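Local coordinates for leucine--tRNA ligase (Agrobacterium radiobacter, PDB 5AH5), which probably joins L-leucine to its cognate tRNA in an ATP-dependent reaction, as an aminoacyl-tRNA synthetase of the first class that binds tRNA and zinc, at residues Arg628-Asn633 with Gly706-Leu711; Arg638-Ile643 with Ser700-Ala705; Ile722-Trp727 with Leu735-Pro740. One frame throughout, in Å; residues are numbered along the deposited sequence.

Contact 1: Arg628-Asn633 with Gly706-Leu711. With nucleotides of chain D.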
# COMPACT_ATOMS: atom_id res chain seq x y z
N ARG B 628 17.11 29.63 -18.00
CA ARG B 628 17.62 30.99 -18.26
C ARG B 628 18.81 31.41 -17.35
O ARG B 628 19.73 32.11 -17.79
CB ARG B 628 16.49 32.02 -18.27
CG ARG B 628 15.68 32.02 -19.59
CD ARG B 628 14.76 33.22 -19.71
NE ARG B 628 14.06 33.36 -18.44
CZ ARG B 628 12.91 32.76 -18.13
NH1 ARG B 628 12.25 32.05 -19.03
NH2 ARG B 628 12.39 32.92 -16.92
N LEU B 629 18.84 30.91 -16.13
CA LEU B 629 19.96 31.08 -15.20
C LEU B 629 21.21 30.39 -15.75
O LEU B 629 22.31 30.93 -15.64
CB LEU B 629 19.58 30.48 -13.85
CG LEU B 629 20.45 30.73 -12.66
CD1 LEU B 629 20.60 32.23 -12.34
CD2 LEU B 629 19.94 29.93 -11.46
N PHE B 630 21.05 29.24 -16.39
CA PHE B 630 22.19 28.64 -17.10
C PHE B 630 22.65 29.43 -18.34
O PHE B 630 23.87 29.69 -18.50
CB PHE B 630 21.94 27.16 -17.48
CG PHE B 630 22.30 26.21 -16.39
CD1 PHE B 630 21.58 26.18 -15.23
CD2 PHE B 630 23.39 25.36 -16.53
CE1 PHE B 630 21.91 25.31 -14.21
CE2 PHE B 630 23.73 24.48 -15.53
CZ PHE B 630 23.00 24.45 -14.38
N THR B 631 21.71 29.77 -19.21
CA THR B 631 22.04 30.48 -20.47
C THR B 631 22.54 31.90 -20.21
O THR B 631 23.31 32.41 -20.98
CB THR B 631 20.82 30.57 -21.45
OG1 THR B 631 19.66 30.92 -20.71
CG2 THR B 631 20.54 29.27 -22.11
N ASN B 632 22.09 32.54 -19.14
CA ASN B 632 22.68 33.81 -18.75
C ASN B 632 24.15 33.69 -18.29
O ASN B 632 24.90 34.64 -18.48
CB ASN B 632 21.85 34.47 -17.65
CG ASN B 632 20.50 34.98 -18.15
OD1 ASN B 632 20.18 34.93 -19.35
ND2 ASN B 632 19.68 35.43 -17.22
N ASN B 633 24.56 32.53 -17.74
CA ASN B 633 25.87 32.35 -17.09
C ASN B 633 26.82 31.38 -17.75
O ASN B 633 27.77 30.87 -17.15
CB ASN B 633 25.62 31.97 -15.64
CG ASN B 633 25.02 33.12 -14.87
OD1 ASN B 633 25.65 34.14 -14.77
ND2 ASN B 633 23.81 32.96 -14.35
N GLY B 706 29.90 26.33 -9.67
CA GLY B 706 29.67 25.25 -8.71
C GLY B 706 28.27 25.17 -8.14
O GLY B 706 27.77 24.06 -7.87
N SER B 707 27.65 26.33 -7.93
CA SER B 707 26.30 26.42 -7.43
C SER B 707 25.28 25.98 -8.44
O SER B 707 24.27 25.44 -8.05
CB SER B 707 25.95 27.87 -7.03
OG SER B 707 26.81 28.31 -6.00
N LEU B 708 25.49 26.36 -9.68
CA LEU B 708 24.61 26.06 -10.76
C LEU B 708 24.65 24.56 -11.06
O LEU B 708 23.61 23.95 -11.24
CB LEU B 708 25.01 26.85 -12.00
CG LEU B 708 24.74 28.38 -11.93
CD1 LEU B 708 25.31 29.02 -13.16
CD2 LEU B 708 23.28 28.70 -11.84
N ARG B 709 25.85 23.99 -11.13
CA ARG B 709 26.03 22.56 -11.31
C ARG B 709 25.47 21.78 -10.11
O ARG B 709 24.83 20.74 -10.27
CB ARG B 709 27.49 22.21 -11.59
CG ARG B 709 27.90 22.73 -12.94
CD ARG B 709 28.87 21.83 -13.67
NE ARG B 709 29.25 22.47 -14.93
CZ ARG B 709 30.24 23.37 -15.07
NH1 ARG B 709 30.94 23.79 -14.00
NH2 ARG B 709 30.50 23.86 -16.25
N LEU B 710 25.58 22.34 -8.92
CA LEU B 710 25.03 21.71 -7.76
C LEU B 710 23.50 21.74 -7.79
O LEU B 710 22.87 20.75 -7.45
CB LEU B 710 25.59 22.36 -6.52
CG LEU B 710 25.76 21.65 -5.20
CD1 LEU B 710 26.51 20.32 -5.35
CD2 LEU B 710 26.49 22.59 -4.22
N LEU B 711 22.92 22.85 -8.24
CA LEU B 711 21.50 23.05 -8.37
C LEU B 711 20.87 21.96 -9.28
O LEU B 711 19.86 21.40 -8.95
CB LEU B 711 21.19 24.43 -8.99
CG LEU B 711 19.74 24.82 -9.26
CD1 LEU B 711 18.94 24.55 -8.03
CD2 LEU B 711 19.58 26.26 -9.68
P U D 40 7.58 34.89 -18.20
OP1 U D 40 7.76 33.48 -17.82
OP2 U D 40 6.46 35.66 -17.62
O5' U D 40 8.91 35.70 -17.85
C5' U D 40 10.13 35.45 -18.58
C4' U D 40 11.14 36.54 -18.33
O4' U D 40 10.82 37.75 -19.07
C3' U D 40 11.33 37.01 -16.89
O3' U D 40 12.15 36.09 -16.19
C2' U D 40 11.97 38.37 -17.12
O2' U D 40 13.31 38.28 -17.54
C1' U D 40 11.12 38.89 -18.27
N1 U D 40 9.86 39.51 -17.84
C2 U D 40 9.92 40.80 -17.33
O2 U D 40 10.97 41.40 -17.19
N3 U D 40 8.71 41.34 -16.96
C4 U D 40 7.47 40.74 -17.05
O4 U D 40 6.47 41.36 -16.66
C5 U D 40 7.49 39.41 -17.58
C6 U D 40 8.65 38.86 -17.95
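Leu629 and Leu708 form the tight part of this helix pair. The CD2 methyl of Leu708 lies 3.6 Å from CG of Leu629 and equally near its CD2, the two branched chains crossing obliquely. Leu629 has CG anti to its backbone N (chi1 -170°), which sets CG beside its carbonyl carbon, against CD2 of Leu708. One methyl of Leu629 serves two partners, since its CD2 also meets CD2 of Leu711 at 4.1 Å. Leucine suits position 708 because its forked end can touch two neighbours at once, CD2 on Leu629 and CD1 on CB of Asn633, 3.9 Å away. Phe630 approaches differently. Its CZ lies 3.2 Å from the backbone O of Leu708, which sits at the ring edge near the ring plane, while the same CZ packs against CB of Leu708 at 3.9 Å. A flat ring can bring its edge to the backbone O while its tip passes CB of Leu708. ND2 of Asn633 turns back to donate to O of Leu629 (2.8 Å), lying in the plane of that carbonyl. This bond fixes the rotation of the amide.

The far side of helix 617-632 is looser and polar. Exposed Thr631 lies there, and Arg628 reaches the bound tRNA: C5' of U40 of chain D lies over one guanidinium face, and NH2 makes a salt bridge to a phosphate of the RNA. Antiparallel helices crossing at -150° with leucines between them are consistent with the helical bundle of the anticodon-binding domain in this synthetase family.

Contact 2: Arg638-Ile643 with Ser700-Ala705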
# COMPACT_ATOMS: atom_id res chain seq x y z
N ARG B 638 31.38 27.62 -18.71
CA ARG B 638 32.37 27.05 -19.59
C ARG B 638 33.82 27.38 -19.15
O ARG B 638 34.76 26.76 -19.65
CB ARG B 638 32.03 27.39 -21.04
CG ARG B 638 30.73 26.69 -21.47
CD ARG B 638 30.31 26.96 -22.91
NE ARG B 638 29.28 26.00 -23.35
CZ ARG B 638 28.40 26.17 -24.36
NH1 ARG B 638 28.37 27.29 -25.09
NH2 ARG B 638 27.51 25.20 -24.64
N SER B 639 33.98 28.26 -18.16
CA SER B 639 35.26 28.68 -17.62
C SER B 639 35.67 27.94 -16.35
O SER B 639 36.87 27.94 -16.01
CB SER B 639 35.24 30.21 -17.34
OG SER B 639 34.82 30.53 -16.00
N SER B 640 34.71 27.37 -15.61
CA SER B 640 35.00 26.54 -14.46
C SER B 640 34.39 25.12 -14.56
O SER B 640 33.22 24.96 -14.92
CB SER B 640 34.47 27.19 -13.22
OG SER B 640 34.89 26.44 -12.07
N SER B 641 35.17 24.11 -14.19
CA SER B 641 34.72 22.73 -14.18
C SER B 641 34.03 22.40 -12.87
O SER B 641 33.70 21.25 -12.66
CB SER B 641 35.95 21.82 -14.32
OG SER B 641 36.75 21.87 -13.11
N ALA B 642 33.81 23.37 -11.98
CA ALA B 642 33.29 23.09 -10.67
C ALA B 642 31.88 22.43 -10.72
O ALA B 642 30.99 22.96 -11.38
CB ALA B 642 33.21 24.37 -9.86
N ILE B 643 31.73 21.31 -10.00
CA ILE B 643 30.46 20.58 -9.85
C ILE B 643 29.93 20.74 -8.46
O ILE B 643 28.83 20.26 -8.17
CB ILE B 643 30.59 19.07 -10.20
CG1 ILE B 643 31.44 18.31 -9.16
CG2 ILE B 643 31.12 18.92 -11.60
CD1 ILE B 643 31.45 16.78 -9.30
N SER B 700 31.99 34.99 -6.84
CA SER B 700 33.17 34.65 -7.65
C SER B 700 32.70 33.61 -8.70
O SER B 700 31.91 32.75 -8.35
CB SER B 700 34.29 34.06 -6.79
OG SER B 700 34.27 34.58 -5.47
N PRO B 701 33.14 33.73 -9.97
CA PRO B 701 32.77 32.82 -11.05
C PRO B 701 32.72 31.32 -10.62
O PRO B 701 31.73 30.63 -10.85
CB PRO B 701 33.87 33.03 -12.08
CG PRO B 701 34.31 34.44 -11.87
CD PRO B 701 33.96 34.85 -10.47
N THR B 702 33.78 30.87 -9.96
CA THR B 702 33.91 29.47 -9.59
C THR B 702 32.81 29.07 -8.61
O THR B 702 32.29 27.95 -8.71
CB THR B 702 35.35 29.15 -9.09
OG1 THR B 702 36.28 29.24 -10.19
CG2 THR B 702 35.45 27.76 -8.48
N VAL B 703 32.43 29.96 -7.70
CA VAL B 703 31.38 29.68 -6.72
C VAL B 703 30.02 29.55 -7.42
O VAL B 703 29.15 28.78 -6.97
CB VAL B 703 31.27 30.77 -5.65
CG1 VAL B 703 30.04 30.58 -4.78
CG2 VAL B 703 32.54 30.78 -4.80
N LEU B 704 29.83 30.37 -8.45
CA LEU B 704 28.60 30.43 -9.18
C LEU B 704 28.51 29.24 -10.12
O LEU B 704 27.48 28.63 -10.19
CB LEU B 704 28.49 31.72 -9.98
CG LEU B 704 27.22 31.84 -10.82
CD1 LEU B 704 25.98 31.79 -9.92
CD2 LEU B 704 27.22 33.09 -11.69
N ALA B 705 29.56 28.90 -10.84
CA ALA B 705 29.52 27.68 -11.67
C ALA B 705 29.25 26.41 -10.81
O ALA B 705 28.42 25.55 -11.17
CB ALA B 705 30.79 27.52 -12.46
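Ser640 faces Thr702 and Ala705 from a turn that follows helix 634-639, pointing its CB toward the start of helix 701-715. OG stands anti to the backbone N (chi1 -174°), and this torsion sets it beside the threonine, 3.6 Å from OG1 of Thr702 and a little farther from CG2. The two hydroxyls are neighbours without a hydrogen bond between them. Thr702 presents both branches to the serine: OG1 is anti to its own carbonyl carbon and CG2 anti to its own N, so that one polar and one methyl arm straddle the approach. Meanwhile CB of Ser640 rests on CB of Ala705 at 3.8 Å, one turn farther along the helix.

Ala642 repeats the approach from two residues on. Its methyl comes 3.9 Å from the backbone O of Thr702, with CG2 of Thr702 slightly more distant. Small residues fit here because the chain runs close to the helix, with the CA atoms of Ser640 and Thr702 5.8 Å apart.

The serine hydroxyl has work within its own segment: OG accepts from N of Ala642 at 3.3 Å, with an N-H...O angle of 159°, an ST turn. Carbonyls O of Ser640 and O of Ala642 are both taken by NH1 of Arg709 on helix 701-715, whose NH2 also bonds O of Ser730 and O of Leu637. The chemistry implies that the two segments meet directly through small side chains and a mixed polar and apolar surface, with no hydrogen bond spanning them, whereas Arg709 supplies the hydrogen-bonded link.

Contact 3: Ile722-Trp727 with Leu735-Pro740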
# COMPACT_ATOMS: atom_id res chain seq x y z
N ILE B 722 15.41 17.86 -18.21
CA ILE B 722 15.93 19.23 -18.22
C ILE B 722 17.28 19.28 -17.52
O ILE B 722 18.16 20.02 -17.88
CB ILE B 722 14.93 20.18 -17.52
CG1 ILE B 722 13.99 20.77 -18.58
CG2 ILE B 722 15.62 21.31 -16.75
CD1 ILE B 722 12.61 21.17 -18.05
N SER B 723 17.42 18.52 -16.48
CA SER B 723 18.69 18.49 -15.75
C SER B 723 19.86 17.98 -16.58
O SER B 723 20.95 18.54 -16.49
CB SER B 723 18.55 17.70 -14.49
OG SER B 723 17.67 18.39 -13.62
N GLU B 724 19.63 16.92 -17.37
CA GLU B 724 20.63 16.42 -18.27
C GLU B 724 20.91 17.47 -19.30
O GLU B 724 22.06 17.66 -19.65
CB GLU B 724 20.22 15.10 -19.00
CG GLU B 724 20.06 13.88 -18.10
CD GLU B 724 21.34 13.40 -17.41
OE1 GLU B 724 22.40 13.93 -17.74
OE2 GLU B 724 21.27 12.53 -16.46
N GLU B 725 19.88 18.15 -19.79
CA GLU B 725 20.09 19.13 -20.84
C GLU B 725 21.06 20.22 -20.31
O GLU B 725 22.00 20.60 -20.97
CB GLU B 725 18.75 19.78 -21.23
CG GLU B 725 18.76 20.74 -22.42
CD GLU B 725 18.75 20.04 -23.78
OE1 GLU B 725 18.56 18.80 -23.88
OE2 GLU B 725 18.88 20.77 -24.78
N LEU B 726 20.77 20.72 -19.12
CA LEU B 726 21.53 21.86 -18.57
C LEU B 726 22.94 21.44 -18.21
O LEU B 726 23.89 22.13 -18.58
CB LEU B 726 20.82 22.43 -17.37
CG LEU B 726 19.52 23.08 -17.81
CD1 LEU B 726 18.77 23.62 -16.59
CD2 LEU B 726 19.74 24.14 -18.86
N TRP B 727 23.06 20.29 -17.56
CA TRP B 727 24.38 19.67 -17.31
C TRP B 727 25.25 19.61 -18.55
O TRP B 727 26.42 20.09 -18.51
CB TRP B 727 24.18 18.28 -16.74
CG TRP B 727 25.36 17.50 -16.25
CD1 TRP B 727 25.89 16.41 -16.85
CD2 TRP B 727 26.02 17.64 -15.02
NE1 TRP B 727 26.88 15.88 -16.09
CE2 TRP B 727 26.95 16.58 -14.93
CE3 TRP B 727 25.92 18.55 -13.96
CZ2 TRP B 727 27.84 16.45 -13.84
CZ3 TRP B 727 26.73 18.39 -12.87
CH2 TRP B 727 27.71 17.37 -12.82
N LEU B 735 26.57 11.84 -17.63
CA LEU B 735 25.13 12.04 -17.36
C LEU B 735 25.04 12.41 -15.90
O LEU B 735 25.64 11.74 -15.10
CB LEU B 735 24.34 10.77 -17.65
CG LEU B 735 24.22 10.35 -19.13
CD1 LEU B 735 23.68 8.93 -19.26
CD2 LEU B 735 23.33 11.33 -19.88
N VAL B 736 24.27 13.44 -15.55
CA VAL B 736 24.12 13.81 -14.15
C VAL B 736 23.49 12.70 -13.39
O VAL B 736 23.75 12.56 -12.19
CB VAL B 736 23.12 14.98 -13.78
CG1 VAL B 736 23.76 15.86 -12.74
CG2 VAL B 736 22.51 15.75 -14.92
N ALA B 737 22.61 11.94 -14.05
CA ALA B 737 21.96 10.79 -13.41
C ALA B 737 22.97 9.77 -12.89
O ALA B 737 22.68 9.08 -11.89
CB ALA B 737 20.89 10.13 -14.34
N ALA B 738 24.16 9.69 -13.52
CA ALA B 738 25.23 8.78 -13.07
C ALA B 738 26.25 9.44 -12.16
O ALA B 738 27.19 8.80 -11.78
CB ALA B 738 25.98 8.19 -14.25
N GLU B 739 26.03 10.68 -11.75
CA GLU B 739 27.03 11.41 -10.95
C GLU B 739 26.73 11.06 -9.50
O GLU B 739 25.58 10.94 -9.14
CB GLU B 739 26.91 12.90 -11.26
CG GLU B 739 28.01 13.79 -10.73
CD GLU B 739 29.38 13.56 -11.37
OE1 GLU B 739 29.49 13.34 -12.59
OE2 GLU B 739 30.36 13.68 -10.62
N PRO B 740 27.75 10.80 -8.66
CA PRO B 740 27.48 10.66 -7.23
C PRO B 740 26.65 11.84 -6.65
O PRO B 740 26.81 13.00 -7.07
CB PRO B 740 28.88 10.57 -6.57
CG PRO B 740 29.85 10.47 -7.68
CD PRO B 740 29.18 10.85 -8.98
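OE2 of Glu724 is gripped by two N-H groups: it accepts from the backbone N of Ala737 at 2.8 Å and from NE1 of Trp16 on helix 5-19. The other oxygen, OE1 of Glu724, accepts from N of Val736 at 2.9 Å, so three N-H groups hold this buried acid. Both backbone donors arrive on the syn side, 16° out of the carboxylate plane for Val736 and 20° for Ala737. The chain of Glu724 is bent at chi2 (-65°), which turns CD toward the loop. Glutamate fits because it offers two acceptors at the spacing of neighbouring N-H groups, here those at the start of the 3-10 turn 736-738. Leu735 packs against the same group, its CD2 lying 3.5 Å from OE1 of Glu724.

Val736 is the apolar partner, wedged between helix and indole. Its CG1 sits over one face of Trp727, 3.7 Å from the centroid of the six-membered ring, a CH-pi contact. CG2 packs 3.5 Å from CB of Trp727 and also meets O of Ser723. A beta-branched residue can do both at once. Glu739 meets the indole elsewhere: its OE1 lies 3.7 Å from CZ2 of Trp727, at the ring edge near the plane. The indole NE1 donates to OG of Ser734, just before the loop segment, which helps fix the ring.

The acid thus fixes the first two N-H groups of the 3-10 segment from a neighbouring helix, and its negative charge is probably stabilised by the N-H groups pointing at it. The charged end would fasten the backbone while Val736 packs on the indole beside it.

How the contacts relate
Helix 617-632 supplies the first half of contact 1, and the following helix 634-639 leads into the first half of contact 2. The chain then runs through helices 653-674 and 678-695 before helix 701-715 closes both: contact 2 first, at its N-terminal end, then contact 1, so the shorter loop lies within the longer. Arg709 of contact 1 reaches the turn of contact 2. Contact 3 follows in series, closing a short loop after helix 720-729. Leu726 packs on Phe630 of contact 1, and Ile643 of contact 2 touches Trp727 and Glu739, so the bundle and its trailing loop are joined.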